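Local coordinates for protein imidazolonepropionase (Unidentified, PDB 2Q09) that catalyses the hydrolytic ring opening of imidazolone-5-propanoate to N-formimidoyl-L-glutamate, the third step of histidine degradation, at residues R7-V12 / L32-G37; L130-V135 / G391-V396; S327-M332 / A384-L389. All coordinates share one frame; numbering follows the deposited sequence.

Contact 1: R7-V12 / L32-G37; sequences RVWLNV and LGVHEG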
loop_
_atom_site.group_PDB
_atom_site.type_symbol
_atom_site.label_atom_id
_atom_site.label_comp_id
_atom_site.label_asym_id
_atom_site.label_seq_id
_atom_site.Cartn_x
_atom_site.Cartn_y
_atom_site.Cartn_z
ATOM N N ARG A 7 8.945 16.171 23.068
ATOM C CA ARG A 7 10.104 15.402 22.642
ATOM C C ARG A 7 10.881 16.127 21.554
ATOM O O ARG A 7 10.302 16.815 20.721
ATOM C CB ARG A 7 9.631 14.032 22.139
ATOM C CG ARG A 7 8.433 13.483 22.929
ATOM C CD ARG A 7 8.050 12.063 22.529
ATOM N NE ARG A 7 7.007 11.520 23.395
ATOM C CZ ARG A 7 5.744 11.936 23.411
ATOM N NH1 ARG A 7 5.355 12.904 22.599
ATOM N NH2 ARG A 7 4.875 11.389 24.246
ATOM N N VAL A 8 12.202 15.977 21.575
ATOM C CA VAL A 8 13.047 16.629 20.581
ATOM C C VAL A 8 14.209 15.749 20.136
ATOM O O VAL A 8 14.895 15.136 20.954
ATOM C CB VAL A 8 13.634 17.967 21.109
ATOM C CG1 VAL A 8 14.647 18.524 20.105
ATOM C CG2 VAL A 8 12.527 18.972 21.336
ATOM N N TRP A 9 14.396 15.682 18.824
ATOM C CA TRP A 9 15.473 14.917 18.220
ATOM C C TRP A 9 16.491 15.929 17.716
ATOM O O TRP A 9 16.219 16.681 16.780
ATOM C CB TRP A 9 14.940 14.072 17.055
ATOM C CG TRP A 9 14.265 12.829 17.509
ATOM C CD1 TRP A 9 14.801 11.575 17.548
ATOM C CD2 TRP A 9 12.953 12.722 18.065
ATOM N NE1 TRP A 9 13.906 10.694 18.103
ATOM C CE2 TRP A 9 12.760 11.375 18.434
ATOM C CE3 TRP A 9 11.919 13.638 18.301
ATOM C CZ2 TRP A 9 11.576 10.916 19.016
ATOM C CZ3 TRP A 9 10.738 13.181 18.882
ATOM C CH2 TRP A 9 10.582 11.836 19.234
ATOM N N LEU A 10 17.657 15.958 18.348
ATOM C CA LEU A 10 18.701 16.896 17.958
ATOM C C LEU A 10 19.636 16.332 16.898
ATOM O O LEU A 10 19.843 15.120 16.805
ATOM C CB LEU A 10 19.526 17.306 19.180
ATOM C CG LEU A 10 18.831 18.114 20.280
ATOM C CD1 LEU A 10 19.755 18.238 21.479
ATOM C CD2 LEU A 10 18.446 19.490 19.749
ATOM N N ASN A 11 20.208 17.237 16.112
ATOM C CA ASN A 11 21.148 16.893 15.061
ATOM C C ASN A 11 20.701 15.803 14.094
ATOM O O ASN A 11 21.380 14.792 13.939
ATOM C CB ASN A 11 22.496 16.510 15.680
ATOM C CG ASN A 11 23.106 17.647 16.481
ATOM O OD1 ASN A 11 23.250 18.760 15.982
ATOM N ND2 ASN A 11 23.465 17.373 17.729
ATOM N N VAL A 12 19.558 16.007 13.456
ATOM C CA VAL A 12 19.079 15.053 12.466
ATOM C C VAL A 12 19.292 15.681 11.092
ATOM O O VAL A 12 19.117 16.889 10.928
ATOM C CB VAL A 12 17.573 14.742 12.625
ATOM C CG1 VAL A 12 17.331 13.957 13.903
ATOM C CG2 VAL A 12 16.769 16.020 12.611
ATOM N N LEU A 32 14.271 18.319 15.475
ATOM C CA LEU A 32 12.871 17.998 15.223
ATOM C C LEU A 32 12.132 17.801 16.542
ATOM O O LEU A 32 12.464 16.910 17.322
ATOM C CB LEU A 32 12.768 16.734 14.357
ATOM C CG LEU A 32 11.391 16.364 13.791
ATOM C CD1 LEU A 32 11.542 15.232 12.789
ATOM C CD2 LEU A 32 10.451 15.958 14.918
ATOM N N GLY A 33 11.133 18.644 16.785
ATOM C CA GLY A 33 10.363 18.553 18.013
ATOM C C GLY A 33 8.935 18.134 17.727
ATOM O O GLY A 33 8.355 18.531 16.719
ATOM N N VAL A 34 8.362 17.320 18.602
ATOM C CA VAL A 34 6.999 16.875 18.382
ATOM C C VAL A 34 6.073 17.322 19.502
ATOM O O VAL A 34 6.483 17.461 20.653
ATOM C CB VAL A 34 6.929 15.331 18.243
ATOM C CG1 VAL A 34 7.904 14.863 17.171
ATOM C CG2 VAL A 34 7.223 14.660 19.569
ATOM N N HIS A 35 4.819 17.565 19.149
ATOM C CA HIS A 35 3.829 17.963 20.130
ATOM C C HIS A 35 2.502 17.324 19.777
ATOM O O HIS A 35 1.979 17.518 18.681
ATOM C CB HIS A 35 3.675 19.482 20.180
ATOM C CG HIS A 35 2.835 19.949 21.323
ATOM N ND1 HIS A 35 3.171 19.694 22.638
ATOM C CD2 HIS A 35 1.655 20.611 21.356
ATOM C CE1 HIS A 35 2.229 20.175 23.429
ATOM N NE2 HIS A 35 1.297 20.738 22.679
ATOM N N GLU A 36 1.971 16.551 20.713
ATOM C CA GLU A 36 0.702 15.874 20.517
ATOM C C GLU A 36 0.643 15.114 19.194
ATOM O O GLU A 36 -0.234 15.345 18.360
ATOM C CB GLU A 36 -0.441 16.887 20.631
ATOM C CG GLU A 36 -0.771 17.240 22.079
ATOM C CD GLU A 36 -1.657 18.458 22.221
ATOM O OE1 GLU A 36 -2.658 18.558 21.488
ATOM O OE2 GLU A 36 -1.359 19.313 23.078
ATOM N N GLY A 37 1.601 14.208 19.020
ATOM C CA GLY A 37 1.670 13.367 17.835
ATOM C C GLY A 37 2.017 14.016 16.508
ATOM O O GLY A 37 1.974 13.353 15.476
#

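Contact 2: L130-V135 / G391-V396; sequences LIREGV and GVDQLV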
loop_
_atom_site.group_PDB
_atom_site.type_symbol
_atom_site.label_atom_id
_atom_site.label_comp_id
_atom_site.label_asym_id
_atom_site.label_seq_id
_atom_site.Cartn_x
_atom_site.Cartn_y
_atom_site.Cartn_z
ATOM N N LEU A 130 7.533 -5.738 7.856
ATOM C CA LEU A 130 7.379 -4.424 7.238
ATOM C C LEU A 130 7.796 -3.362 8.259
ATOM O O LEU A 130 8.463 -2.384 7.919
ATOM C CB LEU A 130 5.930 -4.187 6.802
ATOM C CG LEU A 130 5.421 -5.025 5.625
ATOM C CD1 LEU A 130 3.983 -4.646 5.306
ATOM C CD2 LEU A 130 6.308 -4.788 4.405
ATOM N N ILE A 131 7.399 -3.558 9.513
ATOM C CA ILE A 131 7.736 -2.618 10.581
ATOM C C ILE A 131 9.243 -2.360 10.676
ATOM O O ILE A 131 9.680 -1.207 10.699
ATOM C CB ILE A 131 7.210 -3.133 11.955
ATOM C CG1 ILE A 131 5.730 -2.752 12.148
ATOM C CG2 ILE A 131 7.992 -2.493 13.107
ATOM C CD1 ILE A 131 4.872 -2.920 10.929
ATOM N N ARG A 132 10.036 -3.421 10.714
ATOM C CA ARG A 132 11.478 -3.244 10.820
ATOM C C ARG A 132 12.135 -2.641 9.580
ATOM O O ARG A 132 13.280 -2.187 9.649
ATOM C CB ARG A 132 12.145 -4.561 11.203
ATOM C CG ARG A 132 11.969 -5.674 10.206
ATOM C CD ARG A 132 12.398 -6.993 10.825
ATOM N NE ARG A 132 12.447 -8.058 9.833
ATOM C CZ ARG A 132 12.546 -9.349 10.126
ATOM N NH1 ARG A 132 12.604 -9.742 11.391
ATOM N NH2 ARG A 132 12.589 -10.243 9.149
ATOM N N GLU A 133 11.427 -2.637 8.453
ATOM C CA GLU A 133 11.951 -2.031 7.234
ATOM C C GLU A 133 11.689 -0.532 7.283
ATOM O O GLU A 133 12.208 0.221 6.459
ATOM C CB GLU A 133 11.259 -2.567 5.980
ATOM C CG GLU A 133 11.605 -3.972 5.579
ATOM C CD GLU A 133 11.303 -4.232 4.107
ATOM O OE1 GLU A 133 10.283 -3.718 3.605
ATOM O OE2 GLU A 133 12.081 -4.958 3.457
ATOM N N GLY A 134 10.847 -0.108 8.220
ATOM C CA GLY A 134 10.532 1.304 8.338
ATOM C C GLY A 134 9.122 1.670 7.896
ATOM O O GLY A 134 8.801 2.850 7.786
ATOM N N VAL A 135 8.272 0.680 7.642
ATOM C CA VAL A 135 6.902 0.981 7.220
ATOM C C VAL A 135 6.082 1.400 8.443
ATOM O O VAL A 135 6.004 0.664 9.426
ATOM C CB VAL A 135 6.232 -0.237 6.557
ATOM C CG1 VAL A 135 4.782 0.099 6.195
ATOM C CG2 VAL A 135 7.002 -0.631 5.284
ATOM N N GLY A 391 17.157 -5.932 2.685
ATOM C CA GLY A 391 17.233 -7.023 3.641
ATOM C C GLY A 391 17.962 -6.819 4.957
ATOM O O GLY A 391 17.991 -7.730 5.778
ATOM N N VAL A 392 18.547 -5.643 5.164
ATOM C CA VAL A 392 19.288 -5.356 6.390
ATOM C C VAL A 392 18.563 -4.365 7.303
ATOM O O VAL A 392 18.088 -3.321 6.846
ATOM C CB VAL A 392 20.682 -4.762 6.057
ATOM C CG1 VAL A 392 21.445 -4.448 7.329
ATOM C CG2 VAL A 392 21.465 -5.734 5.192
ATOM N N ASP A 393 18.481 -4.689 8.592
ATOM C CA ASP A 393 17.836 -3.801 9.554
ATOM C C ASP A 393 18.753 -2.592 9.718
ATOM O O ASP A 393 19.916 -2.733 10.092
ATOM C CB ASP A 393 17.653 -4.493 10.910
ATOM C CG ASP A 393 16.569 -5.562 10.890
ATOM O OD1 ASP A 393 15.867 -5.700 9.866
ATOM O OD2 ASP A 393 16.420 -6.263 11.916
ATOM N N GLN A 394 18.228 -1.404 9.442
ATOM C CA GLN A 394 19.031 -0.187 9.514
ATOM C C GLN A 394 18.392 0.939 10.321
ATOM O O GLN A 394 18.892 2.069 10.327
ATOM C CB GLN A 394 19.326 0.308 8.099
ATOM C CG GLN A 394 20.097 -0.685 7.251
ATOM C CD GLN A 394 20.091 -0.312 5.784
ATOM O OE1 GLN A 394 19.079 -0.470 5.092
ATOM N NE2 GLN A 394 21.222 0.203 5.299
ATOM N N LEU A 395 17.293 0.639 11.003
ATOM C CA LEU A 395 16.618 1.655 11.799
ATOM C C LEU A 395 17.285 1.872 13.148
ATOM O O LEU A 395 17.614 0.919 13.849
ATOM C CB LEU A 395 15.155 1.279 12.027
ATOM C CG LEU A 395 14.241 1.309 10.803
ATOM C CD1 LEU A 395 12.863 0.792 11.197
ATOM C CD2 LEU A 395 14.165 2.720 10.256
ATOM N N VAL A 396 17.495 3.133 13.495
ATOM C CA VAL A 396 18.088 3.486 14.777
ATOM C C VAL A 396 16.925 3.943 15.652
ATOM O O VAL A 396 16.938 3.787 16.877
ATOM C CB VAL A 396 19.104 4.640 14.628
ATOM C CG1 VAL A 396 19.374 5.278 15.976
ATOM C CG2 VAL A 396 20.405 4.114 14.028
HETATM O O HOH W 1 15.696 -1.432 8.134
HETATM O O HOH W 2 14.786 -4.365 3.439
#

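Contact 3: S327-M332 / A384-L389; sequences SLRMAM and AELSYL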
loop_
_atom_site.group_PDB
_atom_site.type_symbol
_atom_site.label_atom_id
_atom_site.label_comp_id
_atom_site.label_asym_id
_atom_site.label_seq_id
_atom_site.Cartn_x
_atom_site.Cartn_y
_atom_site.Cartn_z
ATOM N N SER A 327 8.296 -7.432 1.573
ATOM C CA SER A 327 9.337 -6.424 1.614
ATOM C C SER A 327 8.934 -5.235 0.749
ATOM O O SER A 327 8.674 -5.386 -0.450
ATOM C CB SER A 327 10.654 -7.003 1.088
ATOM O OG SER A 327 11.674 -6.018 1.103
ATOM N N LEU A 328 8.867 -4.055 1.351
ATOM C CA LEU A 328 8.530 -2.860 0.591
ATOM C C LEU A 328 9.794 -2.395 -0.125
ATOM O O LEU A 328 9.756 -1.973 -1.278
ATOM C CB LEU A 328 8.031 -1.734 1.502
ATOM C CG LEU A 328 7.823 -0.391 0.787
ATOM C CD1 LEU A 328 6.777 -0.549 -0.314
ATOM C CD2 LEU A 328 7.385 0.674 1.788
ATOM N N ARG A 329 10.919 -2.476 0.573
ATOM C CA ARG A 329 12.179 -2.046 -0.014
ATOM C C ARG A 329 12.592 -2.867 -1.229
ATOM O O ARG A 329 13.196 -2.333 -2.157
ATOM C CB ARG A 329 13.279 -2.025 1.050
ATOM C CG ARG A 329 13.032 -0.905 2.070
ATOM C CD ARG A 329 14.089 -0.833 3.154
ATOM N NE ARG A 329 15.395 -0.464 2.622
ATOM C CZ ARG A 329 16.476 -0.298 3.379
ATOM N NH1 ARG A 329 16.389 -0.465 4.694
ATOM N NH2 ARG A 329 17.643 0.012 2.836
HETATM N N MSE A 330 12.252 -4.154 -1.245
HETATM C CA MSE A 330 12.587 -4.994 -2.394
HETATM C C MSE A 330 11.763 -4.447 -3.563
HETATM O O MSE A 330 12.216 -4.409 -4.711
HETATM C CB MSE A 330 12.205 -6.453 -2.131
HETATM C CG MSE A 330 12.579 -7.413 -3.250
HETATM SE SE MSE A 330 14.520 -7.631 -3.428
HETATM C CE MSE A 330 14.777 -6.763 -5.129
ATOM N N ALA A 331 10.546 -4.011 -3.261
ATOM C CA ALA A 331 9.672 -3.460 -4.292
ATOM C C ALA A 331 10.277 -2.181 -4.864
ATOM O O ALA A 331 10.177 -1.907 -6.062
ATOM C CB ALA A 331 8.285 -3.168 -3.712
HETATM N N MSE A 332 10.890 -1.387 -3.993
HETATM C CA MSE A 332 11.523 -0.143 -4.423
HETATM C C MSE A 332 12.691 -0.475 -5.357
HETATM O O MSE A 332 12.884 0.168 -6.395
HETATM C CB MSE A 332 12.028 0.631 -3.203
HETATM C CG MSE A 332 10.899 1.109 -2.282
HETATM SE SE MSE A 332 11.523 1.762 -0.584
HETATM C CE MSE A 332 12.202 3.510 -1.213
ATOM N N ALA A 384 19.231 7.433 -0.949
ATOM C CA ALA A 384 19.292 6.618 -2.159
ATOM C C ALA A 384 19.520 5.154 -1.775
ATOM O O ALA A 384 19.100 4.233 -2.484
ATOM C CB ALA A 384 20.434 7.102 -3.072
ATOM N N GLU A 385 20.187 4.940 -0.646
ATOM C CA GLU A 385 20.476 3.586 -0.200
ATOM C C GLU A 385 19.233 2.771 0.185
ATOM O O GLU A 385 19.270 1.538 0.187
ATOM C CB GLU A 385 21.459 3.606 0.977
ATOM C CG GLU A 385 21.766 2.205 1.482
ATOM C CD GLU A 385 23.048 2.117 2.285
ATOM O OE1 GLU A 385 23.358 1.003 2.746
ATOM O OE2 GLU A 385 23.746 3.141 2.455
ATOM N N LEU A 386 18.128 3.444 0.492
ATOM C CA LEU A 386 16.918 2.727 0.890
ATOM C C LEU A 386 16.337 1.865 -0.232
ATOM O O LEU A 386 15.730 0.830 0.035
ATOM C CB LEU A 386 15.866 3.710 1.407
ATOM C CG LEU A 386 16.343 4.527 2.610
ATOM C CD1 LEU A 386 15.193 5.365 3.166
ATOM C CD2 LEU A 386 16.874 3.599 3.679
ATOM N N SER A 387 16.524 2.296 -1.477
ATOM C CA SER A 387 16.055 1.546 -2.646
ATOM C C SER A 387 17.145 0.579 -3.120
ATOM O O SER A 387 16.879 -0.325 -3.915
ATOM C CB SER A 387 15.739 2.496 -3.820
ATOM O OG SER A 387 14.679 3.380 -3.523
ATOM N N TYR A 388 18.366 0.784 -2.635
ATOM C CA TYR A 388 19.516 -0.003 -3.068
ATOM C C TYR A 388 19.830 -1.274 -2.278
ATOM O O TYR A 388 19.677 -2.383 -2.803
ATOM C CB TYR A 388 20.761 0.894 -3.084
ATOM C CG TYR A 388 21.912 0.324 -3.876
ATOM C CD1 TYR A 388 21.893 0.342 -5.269
ATOM C CD2 TYR A 388 23.015 -0.248 -3.239
ATOM C CE1 TYR A 388 22.949 -0.191 -6.014
ATOM C CE2 TYR A 388 24.068 -0.785 -3.968
ATOM C CZ TYR A 388 24.031 -0.751 -5.352
ATOM O OH TYR A 388 25.072 -1.283 -6.074
ATOM N N LEU A 389 20.294 -1.111 -1.038
ATOM C CA LEU A 389 20.660 -2.242 -0.187
ATOM C C LEU A 389 19.423 -2.766 0.527
ATOM O O LEU A 389 18.844 -2.075 1.371
ATOM C CB LEU A 389 21.703 -1.809 0.849
ATOM C CG LEU A 389 22.224 -2.937 1.740
ATOM C CD1 LEU A 389 22.963 -3.961 0.903
ATOM C CD2 LEU A 389 23.143 -2.352 2.795
#

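Contact 1: R7-V12 / L32-G37
Arg7 begins an antiparallel pairing: its carbonyl O accepts the N-H of Val34, with Arg7 O 2.9 Å from Val34 N. The side chain follows the same partner, and Arg7 CB is 3.6 Å from Val34 CG2. With CG beside the backbone N (chi1 -35°) and the chain extended as far as NE, the stem passes this methyl, which also lies at the guanidinium edge; a long chain suits this partly exposed place. Val8 points to the other face, where Val8 CG2 is 4.0 Å from Gly33 CA, and a side chain at Gly33 would be tight against that methyl. Strands 7-10 and 30-35 lie side by side in the four-stranded sheet of the small beta-sandwich domain that accompanies the barrel in amidohydrolases. Trp9 returns to the face of Arg7. Trp9 N donates almost straight (170°) to Leu32 O at 2.7 Å. In return Leu32 N bonds to Trp9 O at 2.9 Å. Of the broad indole, Trp9 CZ3 rests 3.7 Å from Val34 CG1, while Phe375 meets the ring edge-to-face. Asn11 and Val12 both face His30 in a G1 beta bulge, and Val12 CG2 lies 4.4 Å from Leu32 CB.

Contact 2: L130-V135 / G391-V396
Leu395 presses its CD1 methyl against the backbone at the end of helix 116-133, 3.4 Å from Arg132 O and 3.7 Å from Gly134 N. Its CG stands beside the backbone N (chi1 -69°), and from there the branched end reaches the last helical turn; an apolar side chain suits this place, since Leu376 and Trp378 of strand 375-378 also touch it. Beside it, Arg132 and Asp393 meet on the exposed side. Asp393 OD1 lies alongside the arginine stem, 3.8 Å from Arg132 CD, and stays 4.2 Å from Arg132 NE. The oxygen is well out of the guanidinium plane, and the two flat groups are turned 52° apart, which makes this a loose attraction of opposite charges with no N-H aimed at the carboxylate.

Water supplies the polar links. One molecule donates to Arg132 O at 2.9 Å and accepts from Gln394 N; a second joins Glu133 OE2 to Gly391 N. Glu133 is positioned chiefly from beyond the pair, since its carboxylate is hydrogen-bonded to Ser327 OG and Leu328 N at the start of helix 328-339. Gln394 is likewise held by Arg329.

The helix end itself is shaped by Gly134, whose positive phi (109°) would jam a side chain against the preceding carbonyl O. Val135 N bonds to Leu130 O, which also accepts from Glu133 N on the opposite face of its plane, and Gly134 N bonds to Ile131 O at 3.0 Å. The Val135 and Gly134 bonds, with the positive phi, make a Schellman motif, ending a helix of the (beta/alpha)8 barrel just before strand 135-141 and set against the chain entering strand 395-400 of the beta-sandwich domain.

Contact 3: S327-M332 / A384-L389
Arg329 curls round the carbonyl O of Leu386, with CB, CG and CD all passing close to it. The bend at chi3 (66°) helps bring Arg329 NE to 2.9 Å from Leu386 O, where its N-H meets a lone pair in the carbonyl plane. Arg329 NH2 adds a weak bond to Glu385 O at 3.5 Å, but its firmer partner is Gln394 OE1. Leu389 O comes within 2.8 Å of Arg329 NH2, at an angle too poor for a hydrogen bond. An arginine suits this buried place, for NE can bond one carbonyl oxygen while NH2 turns to other partners. Leu386 returns the contact with its side chain: CD2 sits over one guanidinium face, 3.7 Å above the plane and offset toward the rim, while the same leucine touches Trp378 and Met347. Helix 328-339, which carries Arg329, follows strand 312-314, the last strand of the (beta/alpha)8 barrel, and its first turn is N-capped by Ser327 OG, which accepts from Met330 N at 3.1 Å. An alanine in place of Arg329 would probably leave Leu386 O without its N-H donor and open a gap beneath the Leu386 methyl. Further along, Met332, present as selenomethionine, points toward segment 384-389, and Met332 CE lies 3.4 Å from Ser387 OG. A small serine is consistent with the close backbones here, Met332 CA and Ser387 CA being 5.2 Å apart.

Overall arrangement
Contacts 1 and 3 are largely buried, whereas contact 2 lies at the surface. Their chemistry follows: regular strand-to-strand bonds and apolar side chains inside the small sandwich domain in contact 1, water bridges and a loose charge pair in contact 2, and a buried guanidinium bonded to a main-chain oxygen in contact 3. Contacts 2 and 3 both set a barrel helix against the chain that runs from strand 375-378 into strand 395-400; their centres are about 10 Å apart, and Glu133 links them directly. Contact 1 stands apart, its centre about 20 Å from that of contact 2, yet strand 375-378 borders all three.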